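PDB 2RFL: putative phosphohistidine phosphatase SixA from Agrobacterium tumefaciens, which probably removes phosphoryl groups from phosphohistidine as a SixA-type member of the histidine phosphatase superfamily, though its substrate is not established. Local coordinates for residues A[12-17]-A[109-114]; A[55-60]-A[82-87]; A[90-95]-A[116-121]; A[96-101]-A[124-129]. All coordinates share one frame; numbering follows the deposited sequence.

Contact 1. Residues A[12-17]-A[109-114]; sequences YLLRHA and SVMLVG
Strands 12-15 and 109-114 run parallel, their axes 4.8 Å apart and inclined by 17°, and are laced by a ladder of backbone hydrogen bonds that slackens toward its C-terminal end. The first rung, Tyr12 N to Val110 O, is short (2.8 Å) and nearly straight at 170°; Leu112 N to Tyr12 O follows at 2.9 Å, and Leu14 N meets Leu112 O almost along its C=O axis. The last two, Gly114 N to Leu14 O and His16 N to Gly114 O, are weak, so the strands loosen where the chain turns into the loop holding His16. On the face of Tyr12 and Leu14, Tyr12 CB lies 3.7 Å from Met111 CB, the two side chains crossing at about a right angle, while ring atom CE1 of Tyr12 comes 4.0 Å from Ser109 CB. Selenomethionine Met111 bends at its last torsion (chi3 98°) and brings CE to 4.0 Å from Leu14 CD2. The same leucine methyl lies 3.8 Å from Val113 CG2, side by side with it. His16 ND1 donates to Ala17 O at 2.6 Å, close to the ring plane, which fixes the ring's rotation. Arg15 and His16 match the Arg-His pair of the family signature, and a protonated ND1 would leave NE2 as the probable nucleophile, as in relatives. Helix 64-77 covers the Leu14 and Val113 face through Trp73 and Thr70; in the sheet, strand 145-149 flanks 12-15 and strand 57-60 flanks 109-114.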
loop_
_atom_site.group_PDB
_atom_site.type_symbol
_atom_site.label_atom_id
_atom_site.label_comp_id
_atom_site.label_asym_id
_atom_site.label_seq_id
_atom_site.Cartn_x
_atom_site.Cartn_y
_atom_site.Cartn_z
ATOM N N TYR A 12 1.088 4.000 -5.426
ATOM C CA TYR A 12 1.077 4.042 -3.971
ATOM C C TYR A 12 1.136 2.628 -3.444
ATOM O O TYR A 12 0.399 1.737 -3.935
ATOM C CB TYR A 12 -0.179 4.717 -3.456
ATOM C CG TYR A 12 -0.441 6.124 -3.989
ATOM C CD1 TYR A 12 -1.408 6.343 -4.976
ATOM C CD2 TYR A 12 0.248 7.251 -3.451
ATOM C CE1 TYR A 12 -1.663 7.639 -5.447
ATOM C CE2 TYR A 12 -0.010 8.550 -3.906
ATOM C CZ TYR A 12 -0.960 8.734 -4.906
ATOM O OH TYR A 12 -1.225 10.008 -5.368
ATOM N N LEU A 13 2.030 2.433 -2.472
ATOM C CA LEU A 13 2.231 1.168 -1.767
ATOM C C LEU A 13 2.027 1.279 -0.267
ATOM O O LEU A 13 2.892 1.840 0.456
ATOM C CB LEU A 13 3.666 0.661 -1.982
ATOM C CG LEU A 13 4.267 0.374 -3.348
ATOM C CD1 LEU A 13 5.689 -0.053 -3.108
ATOM C CD2 LEU A 13 3.510 -0.712 -4.008
ATOM N N LEU A 14 0.925 0.680 0.185
ATOM C CA LEU A 14 0.400 0.789 1.539
ATOM C C LEU A 14 0.407 -0.558 2.275
ATOM O O LEU A 14 -0.280 -1.523 1.903
ATOM C CB LEU A 14 -1.046 1.395 1.532
ATOM C CG LEU A 14 -1.815 1.532 2.879
ATOM C CD1 LEU A 14 -1.101 2.428 3.921
ATOM C CD2 LEU A 14 -3.284 1.982 2.731
ATOM N N ARG A 15 1.169 -0.622 3.352
ATOM C CA ARG A 15 1.083 -1.784 4.194
ATOM C C ARG A 15 -0.095 -1.569 5.129
ATOM O O ARG A 15 -0.362 -0.445 5.537
ATOM C CB ARG A 15 2.375 -2.044 4.941
ATOM C CG ARG A 15 2.324 -3.368 5.713
ATOM C CD ARG A 15 3.661 -3.868 6.185
ATOM N NE ARG A 15 3.446 -4.947 7.120
ATOM C CZ ARG A 15 4.225 -5.179 8.173
ATOM N NH1 ARG A 15 5.311 -4.437 8.380
ATOM N NH2 ARG A 15 3.932 -6.164 9.015
ATOM N N HIS A 16 -0.818 -2.653 5.419
ATOM C CA HIS A 16 -1.968 -2.618 6.287
ATOM C C HIS A 16 -1.492 -2.126 7.661
ATOM O O HIS A 16 -0.304 -2.245 7.999
ATOM C CB HIS A 16 -2.639 -4.005 6.383
ATOM C CG HIS A 16 -1.798 -5.032 7.077
ATOM N ND1 HIS A 16 -1.677 -5.094 8.454
ATOM C CD2 HIS A 16 -0.987 -5.999 6.587
ATOM C CE1 HIS A 16 -0.838 -6.061 8.776
ATOM N NE2 HIS A 16 -0.416 -6.633 7.665
ATOM N N ALA A 17 -2.419 -1.540 8.415
ATOM C CA ALA A 17 -2.147 -1.031 9.743
ATOM C C ALA A 17 -1.896 -2.189 10.713
ATOM O O ALA A 17 -2.075 -3.367 10.328
ATOM C CB ALA A 17 -3.312 -0.148 10.206
ATOM N N SER A 109 -3.302 6.730 -11.590
ATOM C CA SER A 109 -2.696 6.394 -10.296
ATOM C C SER A 109 -3.356 5.237 -9.563
ATOM O O SER A 109 -4.571 5.131 -9.470
ATOM C CB SER A 109 -2.517 7.617 -9.364
ATOM O OG SER A 109 -3.668 8.416 -9.261
ATOM N N VAL A 110 -2.520 4.373 -9.015
ATOM C CA VAL A 110 -3.014 3.160 -8.408
ATOM C C VAL A 110 -2.313 2.840 -7.092
ATOM O O VAL A 110 -1.106 3.014 -6.938
ATOM C CB VAL A 110 -3.008 1.962 -9.418
ATOM C CG1 VAL A 110 -1.709 1.924 -10.144
ATOM C CG2 VAL A 110 -3.235 0.624 -8.714
HETATM N N MSE A 111 -3.120 2.372 -6.155
HETATM C CA MSE A 111 -2.675 2.071 -4.830
HETATM C C MSE A 111 -2.950 0.618 -4.507
HETATM O O MSE A 111 -4.076 0.127 -4.661
HETATM C CB MSE A 111 -3.380 2.938 -3.809
HETATM C CG MSE A 111 -3.094 2.490 -2.414
HETATM SE SE MSE A 111 -3.450 3.826 -1.120
HETATM C CE MSE A 111 -5.261 3.290 -0.476
ATOM N N LEU A 112 -1.916 -0.053 -4.030
ATOM C CA LEU A 112 -2.068 -1.407 -3.576
ATOM C C LEU A 112 -2.130 -1.452 -2.058
ATOM O O LEU A 112 -1.358 -0.782 -1.402
ATOM C CB LEU A 112 -0.936 -2.297 -4.126
ATOM C CG LEU A 112 -0.759 -2.419 -5.644
ATOM C CD1 LEU A 112 0.075 -3.637 -5.798
ATOM C CD2 LEU A 112 -2.045 -2.574 -6.553
ATOM N N VAL A 113 -3.043 -2.254 -1.508
ATOM C CA VAL A 113 -3.147 -2.480 -0.046
ATOM C C VAL A 113 -3.004 -3.992 0.286
ATOM O O VAL A 113 -3.936 -4.778 0.175
ATOM C CB VAL A 113 -4.478 -1.886 0.550
ATOM C CG1 VAL A 113 -4.582 -2.052 2.106
ATOM C CG2 VAL A 113 -4.644 -0.437 0.147
ATOM N N GLY A 114 -1.809 -4.381 0.708
ATOM C CA GLY A 114 -1.519 -5.787 1.050
ATOM C C GLY A 114 -0.464 -5.890 2.129
ATOM O O GLY A 114 -0.347 -4.995 2.968
#

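Contact 2. Residues A[55-60]-A[82-87]; sequences PDLILS and DIVYID
Ile58 leaves strand 57-60 with CG1 anti to the carbonyl carbon (chi1 -61°), lying alongside Ile83 of strand 82-85 and pointing the same way. Its CB stands 3.7 Å from Asp82 O and almost as near to Ile83 CB; CG1 passes the same carbonyl oxygen at 4.1 Å; and CD1, at the tip, meets Ile83 CG2 at 3.7 Å. The backbone beneath is a regular parallel ladder. Ile58 N gives a short bond of 2.6 Å to Asp82 O, nearly along its C=O axis, and Ile58 O accepts Val84 N, so this residue is held at both its polar atoms by the neighbouring strand. Ser60 repeats the pattern with Val84 O and Ile86 N, and its CB rests 3.8 Å from CE1 of the Tyr85 ring. On the other face Leu57 CD1 meets Val84 CG2 at 3.8 Å, the two side chains crossing at about a right angle. Beyond the pair, Arg67 makes a cation-pi contact with Tyr85, and Thr70 of helix 64-77 packs on Ile58 and Ser60. Two adjacent parallel strands joined through that helix form a beta-alpha-beta crossover, with 82-85 at the edge of the alpha-beta-alpha sandwich.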
loop_
_atom_site.group_PDB
_atom_site.type_symbol
_atom_site.label_atom_id
_atom_site.label_comp_id
_atom_site.label_asym_id
_atom_site.label_seq_id
_atom_site.Cartn_x
_atom_site.Cartn_y
_atom_site.Cartn_z
ATOM N N PRO A 55 -5.663 8.193 -5.060
ATOM C CA PRO A 55 -5.566 7.247 -6.158
ATOM C C PRO A 55 -6.891 7.050 -6.849
ATOM O O PRO A 55 -7.932 7.113 -6.218
ATOM C CB PRO A 55 -5.107 5.951 -5.464
ATOM C CG PRO A 55 -5.324 6.202 -3.955
ATOM C CD PRO A 55 -6.005 7.505 -3.808
ATOM N N ASP A 56 -6.836 6.836 -8.157
ATOM C CA ASP A 56 -8.022 6.515 -8.974
ATOM C C ASP A 56 -8.584 5.144 -8.622
ATOM O O ASP A 56 -9.769 4.990 -8.459
ATOM C CB ASP A 56 -7.644 6.552 -10.447
ATOM C CG ASP A 56 -6.915 7.814 -10.818
ATOM O OD1 ASP A 56 -7.079 8.849 -10.130
ATOM O OD2 ASP A 56 -6.183 7.787 -11.806
ATOM N N LEU A 57 -7.685 4.167 -8.506
ATOM C CA LEU A 57 -8.012 2.778 -8.157
ATOM C C LEU A 57 -7.226 2.233 -6.924
ATOM O O LEU A 57 -6.004 2.384 -6.842
ATOM C CB LEU A 57 -7.791 1.884 -9.386
ATOM C CG LEU A 57 -7.830 0.368 -9.142
ATOM C CD1 LEU A 57 -9.219 -0.224 -8.911
ATOM C CD2 LEU A 57 -7.109 -0.315 -10.284
ATOM N N ILE A 58 -7.950 1.621 -5.994
ATOM C CA ILE A 58 -7.372 0.908 -4.850
ATOM C C ILE A 58 -7.551 -0.599 -4.969
ATOM O O ILE A 58 -8.692 -1.067 -4.983
ATOM C CB ILE A 58 -8.025 1.311 -3.489
ATOM C CG1 ILE A 58 -7.820 2.795 -3.196
ATOM C CG2 ILE A 58 -7.455 0.471 -2.336
ATOM C CD1 ILE A 58 -8.803 3.357 -2.208
ATOM N N LEU A 59 -6.430 -1.349 -5.022
ATOM C CA LEU A 59 -6.436 -2.830 -4.987
ATOM C C LEU A 59 -5.981 -3.344 -3.626
ATOM O O LEU A 59 -4.896 -3.037 -3.155
ATOM C CB LEU A 59 -5.550 -3.416 -6.075
ATOM C CG LEU A 59 -5.797 -3.022 -7.528
ATOM C CD1 LEU A 59 -4.807 -3.622 -8.536
ATOM C CD2 LEU A 59 -7.256 -3.342 -7.843
ATOM N N SER A 60 -6.832 -4.105 -2.965
ATOM C CA SER A 60 -6.576 -4.508 -1.574
ATOM C C SER A 60 -6.799 -5.988 -1.387
ATOM O O SER A 60 -7.654 -6.555 -2.041
ATOM C CB SER A 60 -7.519 -3.769 -0.619
ATOM O OG SER A 60 -7.413 -4.215 0.744
ATOM N N ASP A 82 -12.268 4.184 -6.685
ATOM C CA ASP A 82 -12.472 2.815 -7.087
ATOM C C ASP A 82 -11.744 1.838 -6.242
ATOM O O ASP A 82 -10.576 1.920 -6.126
ATOM C CB ASP A 82 -11.940 2.618 -8.474
ATOM C CG ASP A 82 -12.928 2.908 -9.510
ATOM O OD1 ASP A 82 -13.758 2.079 -9.740
ATOM O OD2 ASP A 82 -12.892 3.938 -10.138
ATOM N N ILE A 83 -12.436 0.866 -5.694
ATOM C CA ILE A 83 -11.751 -0.141 -4.891
ATOM C C ILE A 83 -12.155 -1.579 -5.235
ATOM O O ILE A 83 -13.337 -1.915 -5.378
ATOM C CB ILE A 83 -11.762 0.146 -3.351
ATOM C CG1 ILE A 83 -12.790 -0.697 -2.599
ATOM C CG2 ILE A 83 -11.926 1.622 -3.036
ATOM C CD1 ILE A 83 -14.176 -0.086 -2.513
ATOM N N VAL A 84 -11.147 -2.421 -5.389
ATOM C CA VAL A 84 -11.374 -3.826 -5.692
ATOM C C VAL A 84 -10.630 -4.756 -4.741
ATOM O O VAL A 84 -9.455 -4.538 -4.384
ATOM C CB VAL A 84 -10.963 -4.152 -7.103
ATOM C CG1 VAL A 84 -11.953 -3.544 -8.083
ATOM C CG2 VAL A 84 -9.572 -3.617 -7.282
ATOM N N TYR A 85 -11.341 -5.809 -4.372
ATOM C CA TYR A 85 -10.849 -6.791 -3.446
ATOM C C TYR A 85 -10.468 -8.130 -4.084
ATOM O O TYR A 85 -11.219 -8.713 -4.839
ATOM C CB TYR A 85 -11.867 -6.962 -2.350
ATOM C CG TYR A 85 -11.999 -5.721 -1.515
ATOM C CD1 TYR A 85 -11.041 -5.413 -0.563
ATOM C CD2 TYR A 85 -13.067 -4.837 -1.704
ATOM C CE1 TYR A 85 -11.153 -4.270 0.220
ATOM C CE2 TYR A 85 -13.191 -3.694 -0.924
ATOM C CZ TYR A 85 -12.228 -3.422 0.031
ATOM O OH TYR A 85 -12.325 -2.314 0.812
ATOM N N ILE A 86 -9.279 -8.588 -3.736
ATOM C CA ILE A 86 -8.585 -9.611 -4.441
ATOM C C ILE A 86 -8.019 -10.520 -3.383
ATOM O O ILE A 86 -7.007 -10.177 -2.754
ATOM C CB ILE A 86 -7.438 -8.963 -5.250
ATOM C CG1 ILE A 86 -8.014 -7.925 -6.245
ATOM C CG2 ILE A 86 -6.512 -10.038 -5.897
ATOM C CD1 ILE A 86 -7.058 -7.375 -7.205
ATOM N N ASP A 87 -8.684 -11.662 -3.179
ATOM C CA ASP A 87 -8.298 -12.655 -2.165
ATOM C C ASP A 87 -6.830 -13.083 -2.324
ATOM O O ASP A 87 -6.116 -13.262 -1.334
ATOM C CB ASP A 87 -9.204 -13.909 -2.225
ATOM C CG ASP A 87 -10.563 -13.752 -1.478
ATOM O OD1 ASP A 87 -10.637 -13.427 -0.274
ATOM O OD2 ASP A 87 -11.592 -14.035 -2.113
#

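Contact 3. Residues A[90-95]-A[116-121]; sequences YNARSE and NPTMEA
Asn116 OD1 is the best-held polar atom here, gripped by one hydrogen bond: Glu120 N donates to it at 3.2 Å, nearly along the side-chain C=O axis. The amide's other end is occupied too, since ND2 binds Phe140 O, so the flat group is pinned from two sides just ahead of helix 118-127. One residue further, Pro117 follows a cis peptide bond, and its O accepts Ala121 N at 2.8 Å, a turn of helical bonding. Together with the preceding His115, Asn116 and Pro117 belong to the Gly-His-Asn-Pro sequence near the start of this helix; in relatives its histidine is part of the phosphatase site, and His115 also meets the ring of Tyr90 at a steep angle. Between the two segments themselves no hydrogen bond forms. The loop 90-95 instead lays the carbonyl oxygen of Glu95 against the helix, where it touches carbon atoms. Ala121 CB comes to 3.1 Å from Glu95 O, a tight approach. Thr118 CG2, which stands anti to its own backbone N, reaches the same Glu95 O at 3.5 Å, and Thr118 CA makes a CH-O contact with it, the angle at the hydrogen being 158°. The threonine methyl also comes within 3.8 Å of Ser94 O, so it lies against two successive carbonyls of the loop. The other branch of the threonine, OG1, faces the methyl of Ala92 more distantly, at 4.4 Å. The carboxylate chain of Glu95 leaves its CA away from the helix.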
loop_
_atom_site.group_PDB
_atom_site.type_symbol
_atom_site.label_atom_id
_atom_site.label_comp_id
_atom_site.label_asym_id
_atom_site.label_seq_id
_atom_site.Cartn_x
_atom_site.Cartn_y
_atom_site.Cartn_z
ATOM N N TYR A 90 -3.784 -11.865 -0.393
ATOM C CA TYR A 90 -3.467 -12.472 0.895
ATOM C C TYR A 90 -2.771 -13.816 0.715
ATOM O O TYR A 90 -3.244 -14.676 -0.029
ATOM C CB TYR A 90 -4.736 -12.643 1.732
ATOM C CG TYR A 90 -4.517 -13.386 3.031
ATOM C CD1 TYR A 90 -3.938 -12.757 4.124
ATOM C CD2 TYR A 90 -4.890 -14.718 3.163
ATOM C CE1 TYR A 90 -3.736 -13.432 5.313
ATOM C CE2 TYR A 90 -4.692 -15.401 4.347
ATOM C CZ TYR A 90 -4.115 -14.754 5.419
ATOM O OH TYR A 90 -3.916 -15.430 6.601
ATOM N N ASN A 91 -1.647 -13.991 1.401
ATOM C CA ASN A 91 -0.789 -15.149 1.182
ATOM C C ASN A 91 -0.503 -15.383 -0.298
ATOM O O ASN A 91 -0.838 -16.433 -0.846
ATOM C CB ASN A 91 -1.410 -16.402 1.802
ATOM C CG ASN A 91 -0.379 -17.303 2.454
ATOM O OD1 ASN A 91 0.114 -17.013 3.545
ATOM N ND2 ASN A 91 -0.048 -18.402 1.787
ATOM N N ALA A 92 0.119 -14.398 -0.939
ATOM C CA ALA A 92 0.292 -14.416 -2.386
ATOM C C ALA A 92 1.294 -15.487 -2.808
ATOM O O ALA A 92 2.271 -15.747 -2.107
ATOM C CB ALA A 92 0.733 -13.048 -2.884
ATOM N N ARG A 93 1.025 -16.121 -3.950
ATOM C CA ARG A 93 1.992 -16.986 -4.600
ATOM C C ARG A 93 3.198 -16.285 -5.162
ATOM O O ARG A 93 4.209 -16.883 -5.404
ATOM C CB ARG A 93 1.397 -18.056 -5.534
ATOM C CG ARG A 93 0.045 -17.855 -6.153
ATOM C CD ARG A 93 -0.719 -19.189 -6.472
ATOM N NE ARG A 93 0.062 -20.322 -7.035
ATOM C CZ ARG A 93 -0.424 -21.522 -7.397
ATOM N NH1 ARG A 93 -1.715 -21.795 -7.276
ATOM N NH2 ARG A 93 0.378 -22.453 -7.886
ATOM N N SER A 94 3.086 -14.980 -5.314
ATOM C CA SER A 94 4.097 -14.221 -6.014
ATOM C C SER A 94 4.999 -13.531 -5.019
ATOM O O SER A 94 4.608 -13.304 -3.878
ATOM C CB SER A 94 3.433 -13.219 -6.959
ATOM O OG SER A 94 2.181 -12.813 -6.436
ATOM N N GLU A 95 6.221 -13.223 -5.438
ATOM C CA GLU A 95 7.100 -12.492 -4.563
ATOM C C GLU A 95 6.717 -11.017 -4.545
ATOM O O GLU A 95 7.060 -10.292 -3.600
ATOM C CB GLU A 95 8.572 -12.690 -4.940
ATOM C CG GLU A 95 8.845 -12.523 -6.432
ATOM C CD GLU A 95 10.241 -12.919 -6.825
ATOM O OE1 GLU A 95 11.162 -12.436 -6.129
ATOM O OE2 GLU A 95 10.398 -13.689 -7.824
ATOM N N ASN A 116 3.412 -7.540 3.897
ATOM C CA ASN A 116 4.787 -8.040 3.891
ATOM C C ASN A 116 4.817 -9.581 3.810
ATOM O O ASN A 116 3.909 -10.218 4.309
ATOM C CB ASN A 116 5.520 -7.553 5.157
ATOM C CG ASN A 116 6.247 -6.212 4.958
ATOM O OD1 ASN A 116 6.365 -5.684 3.843
ATOM N ND2 ASN A 116 6.760 -5.672 6.048
ATOM N N PRO A 117 5.866 -10.190 3.214
ATOM C CA PRO A 117 7.047 -9.659 2.534
ATOM C C PRO A 117 6.731 -9.112 1.152
ATOM O O PRO A 117 7.545 -8.367 0.606
ATOM C CB PRO A 117 7.948 -10.891 2.336
ATOM C CG PRO A 117 7.244 -12.022 2.792
ATOM C CD PRO A 117 5.884 -11.668 3.234
ATOM N N THR A 118 5.588 -9.506 0.583
ATOM C CA THR A 118 5.227 -9.079 -0.762
ATOM C C THR A 118 5.267 -7.563 -0.992
ATOM O O THR A 118 5.696 -7.114 -2.033
ATOM C CB THR A 118 3.859 -9.613 -1.134
ATOM O OG1 THR A 118 3.669 -10.855 -0.456
ATOM C CG2 THR A 118 3.729 -9.800 -2.653
HETATM N N MSE A 119 4.804 -6.788 -0.030
HETATM C CA MSE A 119 4.797 -5.326 -0.162
HETATM C C MSE A 119 6.233 -4.764 -0.231
HETATM O O MSE A 119 6.576 -4.047 -1.175
HETATM C CB MSE A 119 3.959 -4.669 0.966
HETATM C CG MSE A 119 3.497 -3.201 0.675
HETATM SE SE MSE A 119 2.538 -2.892 -1.058
HETATM C CE MSE A 119 0.914 -3.958 -0.734
ATOM N N GLU A 120 7.050 -5.108 0.775
ATOM C CA GLU A 120 8.490 -4.771 0.790
ATOM C C GLU A 120 9.198 -5.245 -0.485
ATOM O O GLU A 120 9.984 -4.498 -1.059
ATOM C CB GLU A 120 9.196 -5.315 2.054
ATOM C CG GLU A 120 10.429 -4.496 2.487
ATOM C CD GLU A 120 11.011 -4.878 3.883
ATOM O OE1 GLU A 120 10.238 -5.218 4.810
ATOM O OE2 GLU A 120 12.260 -4.838 4.051
ATOM N N ALA A 121 8.898 -6.457 -0.950
ATOM C CA ALA A 121 9.513 -6.959 -2.194
ATOM C C ALA A 121 9.161 -6.152 -3.454
ATOM O O ALA A 121 10.003 -5.899 -4.302
ATOM C CB ALA A 121 9.203 -8.410 -2.391
#

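Contact 4. Residues A[96-101]-A[124-129]; sequences TYLSLI and EAMIGE
Helices 98-102 and 118-127 share one face of the central sheet of the alpha-beta-alpha sandwich, and this contact joins the first turn of the one to the last turn of the other. Selenomethionine Met126 does most of the reaching: CG is anti to its carbonyl carbon (chi1 -55°), and the chain beyond runs extended to the terminal methyl. That methyl, CE, arrives tip to tip between Leu98 and Ile101 of the facing helix, 3.8 Å from Leu98 CD2 and 4.1 Å from Leu98 CG, with Ile101 CD1 at its end as well. Leu98 directs its second methyl, CD1, at Ala125 CB, and Thr96 CG2 approaches the same alanine methyl more loosely, at 4.4 Å. Thr96 OG1 accepts a weak hydrogen bond of 3.4 Å from Leu98 N near the start of helix 98-102, where Tyr97 takes the N-cap position. In the other segment, Gly128 N donates to Glu124 O at 2.7 Å, and Gly128 is the first residue to leave helical backbone angles, with a positive phi of 91°, before helix 129-135. Beneath the methyls lies the sheet: Val11 touches both Ile101 and Met126, while Leu112 packs on Ile101 and Leu148 on Met126. Tyr97 turns its hydroxyl away from this patch to Met89 O and His115 N. No hydrogen bond or charge pair links the two segments; apolar carbons, most of them methyls, make the contact, so what joins these helix ends is apolar packing without directional bonds, consistent with burial of Ile101 and Met126.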
loop_
_atom_site.group_PDB
_atom_site.type_symbol
_atom_site.label_atom_id
_atom_site.label_comp_id
_atom_site.label_asym_id
_atom_site.label_seq_id
_atom_site.Cartn_x
_atom_site.Cartn_y
_atom_site.Cartn_z
ATOM N N THR A 96 6.005 -10.576 -5.578
ATOM C CA THR A 96 5.623 -9.162 -5.698
ATOM C C THR A 96 4.164 -8.903 -6.130
ATOM O O THR A 96 3.380 -9.821 -6.382
ATOM C CB THR A 96 6.623 -8.357 -6.561
ATOM O OG1 THR A 96 6.452 -8.701 -7.934
ATOM C CG2 THR A 96 8.057 -8.652 -6.132
ATOM N N TYR A 97 3.798 -7.636 -6.121
ATOM C CA TYR A 97 2.508 -7.247 -6.654
ATOM C C TYR A 97 2.670 -6.525 -8.005
ATOM O O TYR A 97 1.744 -5.889 -8.477
ATOM C CB TYR A 97 1.746 -6.373 -5.653
ATOM C CG TYR A 97 1.343 -7.015 -4.342
ATOM C CD1 TYR A 97 0.558 -8.197 -4.288
ATOM C CD2 TYR A 97 1.719 -6.419 -3.148
ATOM C CE1 TYR A 97 0.186 -8.752 -3.055
ATOM C CE2 TYR A 97 1.340 -6.919 -1.941
ATOM C CZ TYR A 97 0.574 -8.072 -1.869
ATOM O OH TYR A 97 0.250 -8.525 -0.585
ATOM N N LEU A 98 3.856 -6.594 -8.595
ATOM C CA LEU A 98 4.162 -5.840 -9.832
ATOM C C LEU A 98 3.171 -6.026 -11.027
ATOM O O LEU A 98 2.973 -5.158 -11.829
ATOM C CB LEU A 98 5.598 -6.130 -10.276
ATOM C CG LEU A 98 6.575 -5.072 -9.773
ATOM C CD1 LEU A 98 7.968 -5.636 -9.631
ATOM C CD2 LEU A 98 6.603 -3.851 -10.680
ATOM N N SER A 99 2.613 -7.210 -11.146
ATOM C CA SER A 99 1.690 -7.528 -12.194
ATOM C C SER A 99 0.332 -6.843 -11.992
ATOM O O SER A 99 -0.284 -6.390 -12.948
ATOM C CB SER A 99 1.557 -9.025 -12.230
ATOM O OG SER A 99 2.810 -9.570 -12.575
ATOM N N LEU A 100 -0.122 -6.735 -10.755
ATOM C CA LEU A 100 -1.302 -5.922 -10.454
ATOM C C LEU A 100 -1.180 -4.442 -10.879
ATOM O O LEU A 100 -2.141 -3.814 -11.371
ATOM C CB LEU A 100 -1.568 -5.991 -8.979
ATOM C CG LEU A 100 -2.076 -7.325 -8.492
ATOM C CD1 LEU A 100 -2.664 -7.079 -7.160
ATOM C CD2 LEU A 100 -3.127 -7.830 -9.438
ATOM N N ILE A 101 0.020 -3.915 -10.683
ATOM C CA ILE A 101 0.368 -2.579 -11.070
ATOM C C ILE A 101 0.355 -2.356 -12.579
ATOM O O ILE A 101 -0.456 -1.569 -13.055
ATOM C CB ILE A 101 1.659 -2.127 -10.409
ATOM C CG1 ILE A 101 1.445 -1.975 -8.904
ATOM C CG2 ILE A 101 2.081 -0.763 -10.947
ATOM C CD1 ILE A 101 2.717 -1.792 -8.127
ATOM N N GLU A 124 11.129 -2.932 -3.364
ATOM C CA GLU A 124 12.497 -3.313 -3.672
ATOM C C GLU A 124 12.643 -3.473 -5.197
ATOM O O GLU A 124 13.538 -2.888 -5.799
ATOM C CB GLU A 124 12.950 -4.583 -2.886
ATOM C CG GLU A 124 14.466 -4.870 -2.968
ATOM C CD GLU A 124 14.916 -6.311 -2.587
ATOM O OE1 GLU A 124 14.076 -7.221 -2.345
ATOM O OE2 GLU A 124 16.154 -6.527 -2.545
ATOM N N ALA A 125 11.729 -4.237 -5.802
ATOM C CA ALA A 125 11.694 -4.490 -7.258
ATOM C C ALA A 125 11.781 -3.235 -8.078
ATOM O O ALA A 125 12.368 -3.248 -9.146
ATOM C CB ALA A 125 10.429 -5.240 -7.629
HETATM N N MSE A 126 11.204 -2.153 -7.550
HETATM C CA MSE A 126 11.052 -0.871 -8.232
HETATM C C MSE A 126 12.195 0.133 -7.978
HETATM O O MSE A 126 12.559 0.856 -8.872
HETATM C CB MSE A 126 9.708 -0.228 -7.869
HETATM C CG MSE A 126 8.448 -1.048 -8.107
HETATM SE SE MSE A 126 6.804 -0.224 -7.272
HETATM C CE MSE A 126 5.573 -1.573 -7.871
ATOM N N ILE A 127 12.716 0.212 -6.754
ATOM C CA ILE A 127 13.746 1.204 -6.389
ATOM C C ILE A 127 15.100 0.579 -5.989
ATOM O O ILE A 127 16.108 1.286 -5.855
ATOM C CB ILE A 127 13.280 2.214 -5.281
ATOM C CG1 ILE A 127 13.158 1.515 -3.919
ATOM C CG2 ILE A 127 11.957 2.964 -5.656
ATOM C CD1 ILE A 127 13.157 2.490 -2.763
ATOM N N GLY A 128 15.134 -0.740 -5.859
ATOM C CA GLY A 128 16.377 -1.464 -5.620
ATOM C C GLY A 128 16.640 -1.628 -4.147
ATOM O O GLY A 128 16.140 -0.864 -3.342
ATOM N N GLU A 129 17.426 -2.638 -3.785
ATOM C CA GLU A 129 17.805 -2.852 -2.377
ATOM C C GLU A 129 18.580 -1.679 -1.698
ATOM O O GLU A 129 18.280 -1.328 -0.563
ATOM C CB GLU A 129 18.533 -4.172 -2.203
ATOM C CG GLU A 129 19.723 -4.354 -3.101
ATOM C CD GLU A 129 20.738 -5.316 -2.514
ATOM O OE1 GLU A 129 20.727 -6.498 -2.914
ATOM O OE2 GLU A 129 21.536 -4.891 -1.646
#

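How the contacts relate
Contacts 1 and 2, with centres 9 Å apart, lie in the same mixed sheet: strand 57-60 of contact 2 is next to strand 109-114 of contact 1, with contact 2 nested along the chain in the loop that contact 1 closes. Contacts 3 and 4 are centred 10 Å apart and both use helix 118-127, which follows strand 109-114. Each lies about 12 Å from contact 1, centre to centre, and their segments alternate along the chain with its own. Contact 2 closes before either opens. Contact 1 thus lies at the core of the sheet and contact 2 toward its edge, while contacts 3 and 4 join helix 118-127, on one face, to loop 90-95 and helix 98-102. The His16 and His115 loops lie at the C-terminal ends of the two central strands.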